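PDB 1XS5: membrane lipoprotein TpN32 from Treponema pallidum, which binds L-methionine and is probably the substrate-binding lipoprotein of a methionine uptake system. Local coordinates for residues I104-D109 / G167-G172; L85-R90 / R118-A123; S111-A116 / A136-V141. All coordinates share one frame; numbering follows the deposited sequence.

Interaction 1 (I104-D109 / G167-G172). With MET (methionine), chain B.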
loop_
_atom_site.group_PDB
_atom_site.type_symbol
_atom_site.label_atom_id
_atom_site.label_comp_id
_atom_site.label_asym_id
_atom_site.label_seq_id
_atom_site.Cartn_x
_atom_site.Cartn_y
_atom_site.Cartn_z
ATOM N N ILE A 104 -9.705 15.175 9.495
ATOM C CA ILE A 104 -9.009 14.396 8.455
ATOM C C ILE A 104 -8.744 12.974 8.975
ATOM O O ILE A 104 -8.091 12.784 10.003
ATOM C CB ILE A 104 -7.667 15.086 8.053
ATOM C CG1 ILE A 104 -7.954 16.477 7.470
ATOM C CG2 ILE A 104 -6.925 14.242 7.026
ATOM C CD1 ILE A 104 -6.700 17.194 6.882
ATOM N N ALA A 105 -9.254 11.974 8.258
ATOM C CA ALA A 105 -9.085 10.581 8.638
ATOM C C ALA A 105 -7.829 10.030 7.982
ATOM O O ALA A 105 -7.584 10.293 6.804
ATOM C CB ALA A 105 -10.295 9.774 8.158
ATOM N N ILE A 106 -7.073 9.229 8.721
ATOM C CA ILE A 106 -5.860 8.622 8.203
ATOM C C ILE A 106 -5.773 7.143 8.591
ATOM O O ILE A 106 -6.486 6.682 9.502
ATOM C CB ILE A 106 -4.613 9.367 8.756
ATOM C CG1 ILE A 106 -4.570 9.271 10.278
ATOM C CG2 ILE A 106 -4.669 10.863 8.390
ATOM C CD1 ILE A 106 -3.397 10.104 10.860
ATOM N N PRO A 107 -4.858 6.392 7.966
ATOM C CA PRO A 107 -4.729 4.979 8.285
ATOM C C PRO A 107 -4.357 4.776 9.743
ATOM O O PRO A 107 -3.674 5.606 10.335
ATOM C CB PRO A 107 -3.603 4.510 7.354
ATOM C CG PRO A 107 -3.769 5.364 6.163
ATOM C CD PRO A 107 -4.002 6.739 6.808
ATOM N N ASN A 108 -4.786 3.657 10.314
ATOM C CA ASN A 108 -4.462 3.384 11.723
ATOM C C ASN A 108 -3.393 2.310 11.929
ATOM O O ASN A 108 -3.112 1.930 13.070
ATOM C CB ASN A 108 -5.739 3.048 12.514
ATOM C CG ASN A 108 -6.187 1.614 12.327
ATOM O OD1 ASN A 108 -5.689 0.883 11.461
ATOM N ND2 ASN A 108 -7.153 1.201 13.145
ATOM N N ASP A 109 -2.777 1.803 10.854
ATOM C CA ASP A 109 -1.679 0.845 11.063
ATOM C C ASP A 109 -0.435 1.738 11.030
ATOM O O ASP A 109 -0.268 2.586 10.145
ATOM C CB ASP A 109 -1.639 -0.261 10.010
ATOM C CG ASP A 109 -1.465 0.276 8.601
ATOM O OD1 ASP A 109 -2.399 0.900 8.077
ATOM O OD2 ASP A 109 -0.384 0.052 8.025
ATOM N N GLY A 167 -11.752 15.449 5.058
ATOM C CA GLY A 167 -10.782 14.893 4.113
ATOM C C GLY A 167 -10.287 13.540 4.615
ATOM O O GLY A 167 -10.571 13.150 5.754
ATOM N N ALA A 168 -9.542 12.815 3.778
ATOM C CA ALA A 168 -8.995 11.538 4.184
ATOM C C ALA A 168 -7.761 11.239 3.352
ATOM O O ALA A 168 -7.737 11.546 2.133
ATOM C CB ALA A 168 -10.014 10.426 3.959
ATOM N N VAL A 169 -6.747 10.681 4.010
ATOM C CA VAL A 169 -5.491 10.267 3.325
ATOM C C VAL A 169 -5.740 8.779 3.075
ATOM O O VAL A 169 -5.742 7.981 4.019
ATOM C CB VAL A 169 -4.293 10.489 4.245
ATOM C CG1 VAL A 169 -3.023 9.986 3.587
ATOM C CG2 VAL A 169 -4.164 12.033 4.535
ATOM N N ILE A 170 -5.923 8.409 1.795
ATOM C CA ILE A 170 -6.317 7.043 1.447
ATOM C C ILE A 170 -5.302 6.288 0.617
ATOM O O ILE A 170 -4.822 6.821 -0.383
ATOM C CB ILE A 170 -7.708 7.059 0.704
ATOM C CG1 ILE A 170 -8.738 7.806 1.569
ATOM C CG2 ILE A 170 -8.279 5.593 0.544
ATOM C CD1 ILE A 170 -10.090 8.052 0.896
ATOM N N ASN A 171 -4.938 5.071 1.050
ATOM C CA ASN A 171 -3.985 4.264 0.261
ATOM C C ASN A 171 -4.503 4.140 -1.186
ATOM O O ASN A 171 -5.717 3.952 -1.403
ATOM C CB ASN A 171 -3.867 2.825 0.754
ATOM C CG ASN A 171 -3.466 2.744 2.219
ATOM O OD1 ASN A 171 -4.287 2.986 3.095
ATOM N ND2 ASN A 171 -2.202 2.433 2.473
ATOM N N GLY A 172 -3.576 4.110 -2.129
ATOM C CA GLY A 172 -3.969 4.021 -3.529
ATOM C C GLY A 172 -4.879 2.845 -3.850
ATOM O O GLY A 172 -5.868 3.026 -4.555
HETATM N N MET B . -1.038 -0.879 -1.503
HETATM C CA MET B . -0.740 -0.178 -0.200
HETATM C C MET B . 0.012 1.159 -0.377
HETATM O O MET B . -0.387 2.170 0.252
HETATM C CB MET B . 0.101 -1.092 0.718
HETATM C CG MET B . 0.175 -0.559 2.133
HETATM S SD MET B . 1.182 -1.556 3.255
HETATM C CE MET B . -0.039 -2.888 3.615
HETATM O OXT MET B . 1.001 1.175 -1.144
HETATM O O HOH W 1 -2.826 1.236 5.337
#

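Interaction 2 (L85-R90 / R118-A123)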
loop_
_atom_site.group_PDB
_atom_site.type_symbol
_atom_site.label_atom_id
_atom_site.label_comp_id
_atom_site.label_asym_id
_atom_site.label_seq_id
_atom_site.Cartn_x
_atom_site.Cartn_y
_atom_site.Cartn_z
ATOM N N LEU A 85 0.257 7.842 -2.256
ATOM C CA LEU A 85 -0.723 8.134 -1.192
ATOM C C LEU A 85 -1.142 9.598 -1.377
ATOM O O LEU A 85 -0.281 10.467 -1.631
ATOM C CB LEU A 85 -0.048 7.997 0.159
ATOM C CG LEU A 85 -0.936 8.218 1.376
ATOM C CD1 LEU A 85 -1.923 7.049 1.450
ATOM C CD2 LEU A 85 -0.076 8.235 2.618
ATOM N N ALA A 86 -2.443 9.880 -1.247
ATOM C CA ALA A 86 -2.934 11.246 -1.402
ATOM C C ALA A 86 -4.023 11.610 -0.386
ATOM O O ALA A 86 -4.673 10.722 0.170
ATOM C CB ALA A 86 -3.535 11.416 -2.828
ATOM N N LEU A 87 -4.188 12.911 -0.176
ATOM C CA LEU A 87 -5.256 13.472 0.654
ATOM C C LEU A 87 -6.380 13.753 -0.330
ATOM O O LEU A 87 -6.157 14.369 -1.355
ATOM C CB LEU A 87 -4.818 14.801 1.281
ATOM C CG LEU A 87 -5.923 15.642 1.947
ATOM C CD1 LEU A 87 -6.551 14.933 3.158
ATOM C CD2 LEU A 87 -5.278 16.952 2.440
ATOM N N TYR A 88 -7.584 13.282 -0.025
ATOM C CA TYR A 88 -8.764 13.473 -0.854
ATOM C C TYR A 88 -9.796 14.199 -0.003
ATOM O O TYR A 88 -9.717 14.181 1.227
ATOM C CB TYR A 88 -9.356 12.110 -1.270
ATOM C CG TYR A 88 -8.420 11.229 -2.096
ATOM C CD1 TYR A 88 -8.327 11.387 -3.479
ATOM C CD2 TYR A 88 -7.615 10.277 -1.484
ATOM C CE1 TYR A 88 -7.436 10.596 -4.244
ATOM C CE2 TYR A 88 -6.733 9.485 -2.224
ATOM C CZ TYR A 88 -6.657 9.655 -3.599
ATOM O OH TYR A 88 -5.778 8.898 -4.319
ATOM N N SER A 89 -10.784 14.813 -0.640
ATOM C CA SER A 89 -11.833 15.503 0.121
ATOM C C SER A 89 -13.180 15.343 -0.571
ATOM O O SER A 89 -13.260 15.389 -1.782
ATOM C CB SER A 89 -11.536 16.998 0.249
ATOM O OG SER A 89 -12.623 17.653 0.931
ATOM N N ARG A 90 -14.238 15.172 0.212
ATOM C CA ARG A 90 -15.568 14.971 -0.351
ATOM C C ARG A 90 -16.072 16.262 -0.939
ATOM O O ARG A 90 -16.951 16.255 -1.801
ATOM C CB ARG A 90 -16.551 14.526 0.737
ATOM C CG ARG A 90 -16.822 15.588 1.823
ATOM C CD ARG A 90 -17.600 14.967 2.984
ATOM N NE ARG A 90 -17.723 15.821 4.173
ATOM C CZ ARG A 90 -18.762 16.618 4.409
ATOM N NH1 ARG A 90 -19.769 16.687 3.541
ATOM N NH2 ARG A 90 -18.814 17.327 5.521
ATOM N N ARG A 118 3.320 12.313 7.476
ATOM C CA ARG A 118 4.386 13.017 6.753
ATOM C C ARG A 118 3.870 13.676 5.445
ATOM O O ARG A 118 4.434 14.669 4.949
ATOM C CB ARG A 118 5.576 12.084 6.531
ATOM C CG ARG A 118 6.158 11.687 7.874
ATOM C CD ARG A 118 7.673 11.600 7.937
ATOM N NE ARG A 118 8.158 11.507 9.328
ATOM C CZ ARG A 118 8.259 10.377 10.034
ATOM N NH1 ARG A 118 7.916 9.194 9.494
ATOM N NH2 ARG A 118 8.708 10.434 11.288
ATOM N N LEU A 119 2.787 13.136 4.904
ATOM C CA LEU A 119 2.120 13.744 3.743
ATOM C C LEU A 119 1.478 15.068 4.206
ATOM O O LEU A 119 1.626 16.116 3.563
ATOM C CB LEU A 119 1.049 12.773 3.213
ATOM C CG LEU A 119 0.176 13.248 2.050
ATOM C CD1 LEU A 119 -0.509 12.009 1.427
ATOM C CD2 LEU A 119 -0.887 14.284 2.558
ATOM N N LEU A 120 0.736 15.020 5.319
ATOM C CA LEU A 120 0.080 16.221 5.878
ATOM C C LEU A 120 1.151 17.231 6.318
ATOM O O LEU A 120 0.968 18.422 6.203
ATOM C CB LEU A 120 -0.791 15.819 7.097
ATOM C CG LEU A 120 -1.984 14.915 6.686
ATOM C CD1 LEU A 120 -2.780 14.493 7.931
ATOM C CD2 LEU A 120 -2.891 15.656 5.756
ATOM N N GLU A 121 2.279 16.741 6.829
ATOM C CA GLU A 121 3.348 17.669 7.223
ATOM C C GLU A 121 3.864 18.426 5.972
ATOM O O GLU A 121 4.024 19.659 5.991
ATOM C CB GLU A 121 4.482 16.869 7.879
ATOM C CG GLU A 121 5.719 17.661 8.246
ATOM C CD GLU A 121 6.757 16.800 8.977
ATOM O OE1 GLU A 121 7.107 15.726 8.434
ATOM O OE2 GLU A 121 7.223 17.198 10.082
ATOM N N ALA A 122 4.126 17.682 4.892
ATOM C CA ALA A 122 4.597 18.253 3.629
ATOM C C ALA A 122 3.611 19.293 3.076
ATOM O O ALA A 122 4.019 20.272 2.420
ATOM C CB ALA A 122 4.808 17.113 2.589
ATOM N N ALA A 123 2.315 19.073 3.312
ATOM C CA ALA A 123 1.292 20.023 2.854
ATOM C C ALA A 123 1.095 21.214 3.827
ATOM O O ALA A 123 0.236 22.065 3.597
ATOM C CB ALA A 123 -0.071 19.290 2.630
#

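Interaction 3 (S111-A116 / A136-V141). With MET (methionine), chain B.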
loop_
_atom_site.group_PDB
_atom_site.type_symbol
_atom_site.label_atom_id
_atom_site.label_comp_id
_atom_site.label_asym_id
_atom_site.label_seq_id
_atom_site.Cartn_x
_atom_site.Cartn_y
_atom_site.Cartn_z
ATOM N N SER A 111 2.856 1.975 10.153
ATOM C CA SER A 111 3.706 2.436 9.052
ATOM C C SER A 111 2.939 3.350 8.053
ATOM O O SER A 111 3.527 4.272 7.488
ATOM C CB SER A 111 4.339 1.253 8.307
ATOM O OG SER A 111 3.389 0.484 7.609
ATOM N N ASN A 112 1.648 3.098 7.817
ATOM C CA ASN A 112 0.897 3.965 6.905
ATOM C C ASN A 112 0.375 5.187 7.602
ATOM O O ASN A 112 0.089 6.196 6.948
ATOM C CB ASN A 112 -0.225 3.177 6.215
ATOM C CG ASN A 112 0.357 2.201 5.231
ATOM O OD1 ASN A 112 0.934 2.635 4.228
ATOM N ND2 ASN A 112 0.291 0.884 5.535
ATOM N N GLU A 113 0.243 5.115 8.932
ATOM C CA GLU A 113 -0.186 6.287 9.690
ATOM C C GLU A 113 0.950 7.303 9.622
ATOM O O GLU A 113 0.698 8.489 9.400
ATOM C CB GLU A 113 -0.419 5.959 11.168
ATOM C CG GLU A 113 -1.006 7.130 11.931
ATOM C CD GLU A 113 -1.524 6.733 13.317
ATOM O OE1 GLU A 113 -1.947 5.565 13.511
ATOM O OE2 GLU A 113 -1.511 7.602 14.203
ATOM N N ALA A 114 2.187 6.841 9.863
ATOM C CA ALA A 114 3.352 7.747 9.799
ATOM C C ALA A 114 3.467 8.355 8.417
ATOM O O ALA A 114 3.745 9.511 8.274
ATOM C CB ALA A 114 4.654 6.968 10.101
ATOM N N ARG A 115 3.303 7.522 7.394
ATOM C CA ARG A 115 3.378 7.953 5.997
ATOM C C ARG A 115 2.360 9.056 5.709
ATOM O O ARG A 115 2.674 10.056 5.038
ATOM C CB ARG A 115 3.112 6.720 5.123
ATOM C CG ARG A 115 3.228 6.937 3.640
ATOM C CD ARG A 115 2.824 5.634 2.963
ATOM N NE ARG A 115 2.846 5.753 1.512
ATOM C CZ ARG A 115 2.308 4.831 0.736
ATOM N NH1 ARG A 115 1.722 3.806 1.328
ATOM N NH2 ARG A 115 2.386 4.902 -0.593
ATOM N N ALA A 116 1.133 8.863 6.206
ATOM C CA ALA A 116 0.066 9.834 6.007
ATOM C C ALA A 116 0.360 11.139 6.788
ATOM O O ALA A 116 0.103 12.233 6.302
ATOM C CB ALA A 116 -1.275 9.239 6.460
ATOM N N ALA A 136 5.872 6.333 13.324
ATOM C CA ALA A 136 5.310 7.477 14.028
ATOM C C ALA A 136 3.774 7.485 14.006
ATOM O O ALA A 136 3.151 7.035 13.017
ATOM C CB ALA A 136 5.854 8.771 13.386
ATOM N N THR A 137 3.160 7.979 15.089
ATOM C CA THR A 137 1.696 8.080 15.132
ATOM C C THR A 137 1.255 9.481 15.508
ATOM O O THR A 137 2.065 10.374 15.676
ATOM C CB THR A 137 1.063 7.107 16.157
ATOM O OG1 THR A 137 1.599 7.386 17.457
ATOM C CG2 THR A 137 1.324 5.644 15.761
ATOM N N VAL A 138 -0.043 9.663 15.687
ATOM C CA VAL A 138 -0.559 10.962 16.032
ATOM C C VAL A 138 0.062 11.519 17.321
ATOM O O VAL A 138 0.101 12.739 17.483
ATOM C CB VAL A 138 -2.100 10.926 16.196
ATOM C CG1 VAL A 138 -2.754 10.600 14.854
ATOM C CG2 VAL A 138 -2.477 9.867 17.271
ATOM N N GLU A 139 0.528 10.645 18.220
ATOM C CA GLU A 139 1.140 11.074 19.494
ATOM C C GLU A 139 2.470 11.797 19.244
ATOM O O GLU A 139 2.975 12.531 20.106
ATOM C CB GLU A 139 1.400 9.865 20.399
ATOM C CG GLU A 139 2.735 9.194 20.125
ATOM C CD GLU A 139 2.857 7.789 20.716
ATOM O OE1 GLU A 139 2.805 7.640 21.968
ATOM O OE2 GLU A 139 3.014 6.824 19.917
ATOM N N ASP A 140 3.040 11.574 18.063
ATOM C CA ASP A 140 4.299 12.203 17.669
ATOM C C ASP A 140 4.121 13.571 16.997
ATOM O O ASP A 140 5.085 14.169 16.535
ATOM C CB ASP A 140 5.075 11.276 16.718
ATOM C CG ASP A 140 5.540 9.994 17.399
ATOM O OD1 ASP A 140 6.167 10.112 18.473
ATOM O OD2 ASP A 140 5.290 8.872 16.882
ATOM N N VAL A 141 2.891 14.065 16.910
ATOM C CA VAL A 141 2.671 15.351 16.266
ATOM C C VAL A 141 3.125 16.459 17.196
ATOM O O VAL A 141 2.554 16.632 18.256
ATOM C CB VAL A 141 1.173 15.578 15.938
ATOM C CG1 VAL A 141 0.960 16.994 15.427
ATOM C CG2 VAL A 141 0.736 14.586 14.867
HETATM N N MET B . -1.038 -0.879 -1.503
HETATM C CA MET B . -0.740 -0.178 -0.200
HETATM C C MET B . 0.012 1.159 -0.377
HETATM O O MET B . -0.387 2.170 0.252
HETATM C CB MET B . 0.101 -1.092 0.718
HETATM C CG MET B . 0.175 -0.559 2.133
HETATM S SD MET B . 1.182 -1.556 3.255
HETATM C CE MET B . -0.039 -2.888 3.615
HETATM O OXT MET B . 1.001 1.175 -1.144
#

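Interaction 1 (I104-D109 / G167-G172)
With CG1 anti to the backbone N (chi1 176°), Val169 sets CG2 beside CG2 of Ile106, 4.1 Å away, and the two side chains run side by side, pointing the same way. Their backbones are neighbouring parallel strands. Ala105 lies between two bonds: its N donates to Gly167 O at 3.1 Å, and its O takes the N-H of Val169 at 2.9 Å. The next step of this pattern is lost at Pro107, which has no N-H. Its ring carbon CD sits 3.5 Å from Val169 O, and that buried carbonyl has no partner in the model. Beyond the break, Asn171 CG is anti to the carbonyl carbon (chi1 -57°), and ND2 gives a nearly straight bond of 2.9 Å to O of the bound methionine. A water that donates to Asp109 OD1 (2.8 Å) also touches Asn171 ND2 through a weak bond. In the five-stranded sheet, strand 103-107 pairs with strand 149-153 on its other edge and strand 167-170 with strand 86-88. Ala116 of helix 110-122 packs on Pro107 and Val169, whereas Leu158 of helix 158-161 packs on Ala105 and Pro107.

Interaction 2 (L85-R90 / R118-A123)
Leu119 CB points from helix 110-122 toward strand 86-88 and the residue before it, and the two methyls of Leu119 serve different partners. CD1 reaches the backbone at Leu85, 3.4 Å from Leu85 O, and also meets the Leu85 side chain at CG (3.8 Å), the two side chains crossing at a slant. CD2 turns to Leu87 instead, lying 4.2 Å from Leu87 CB. The CB atoms of Leu85 and Leu87 point toward the helix and that of Ala86, between them, away; in Leu85 an anti chi1 (-178°) places CG at the contact. The next residue, Leu120, puts CD2 4.3 Å from CD2 of Leu87. The side-chain contacts are all between aliphatic carbons, apart from CD1 against the Leu85 carbonyl oxygen, with the axes of strand 86-88 and helix 118-122 9.3 Å apart and 77° from parallel. Val169 of the adjoining strand 167-170 touches Leu85, Leu87 and Leu119, tying the three together. A helix packed on a face of a mixed sheet, here through leucines, is the layered alpha/beta arrangement of a periplasmic binding protein lobe, in this case the lobe built on the five-stranded sheet.

Interaction 3 (S111-A116 / A136-V141)
Glu113 of helix 110-122 reaches Val138 at the start of a 3-10 turn, joining two parts of one alpha/beta lobe of a periplasmic binding protein fold. The polar link across the contact is a single hydrogen bond, in which Val138 N donates to Glu113 OE2 at 2.9 Å, meeting the anti side of the carboxylate 23° out of its plane. The Glu113 chain is extended, CG being anti to the backbone N (chi1 -174°), and this carries the carboxylate across to the loop, where OE2 also lies 3.3 Å from Thr137 CB. Glu152 OE2 is close to the same oxygen, a like-charge pairing that could favour a proton shared with, or held by, one of the two acids. Apolar contact is limited to Ala114 and Ala136, whose CB atoms stand 3.9 Å apart. Within the loop, Asp140 braces the turn: OD2 accepts Thr137 N, and OD1 forms a salt bridge with Arg129. The other side of the helix serves the ligand pocket. Arg115, extended from CG to NE, is also held by a salt bridge from NH2 to Glu190, and Asn112 OD1 is hydrogen-bonded to His59 NE2. Arg115 NH1 donates both to O of the bound methionine at 2.9 Å and, within the guanidinium plane, to Asn112 OD1 at 3.2 Å.

Interactions 1 and 2 lie in the core of the lobe, where every touching residue is buried, and interaction 3 reaches its edge, with Thr137 and Val138 partly exposed. Strand 167-170 pairs with strand 86-88, so interactions 1 and 2 share a sheet; helix 110-122 serves both interactions 2 and 3. The chemistry follows position: backbone bonds join strands in interaction 1, leucine side chains meet between helix and sheet in interaction 2, and a carboxylate holds a peripheral loop in interaction 3. Interactions 1 and 3 both extend to the bound methionine, whose O receives Asn171 ND2 from one and Arg115 NH1 from the other.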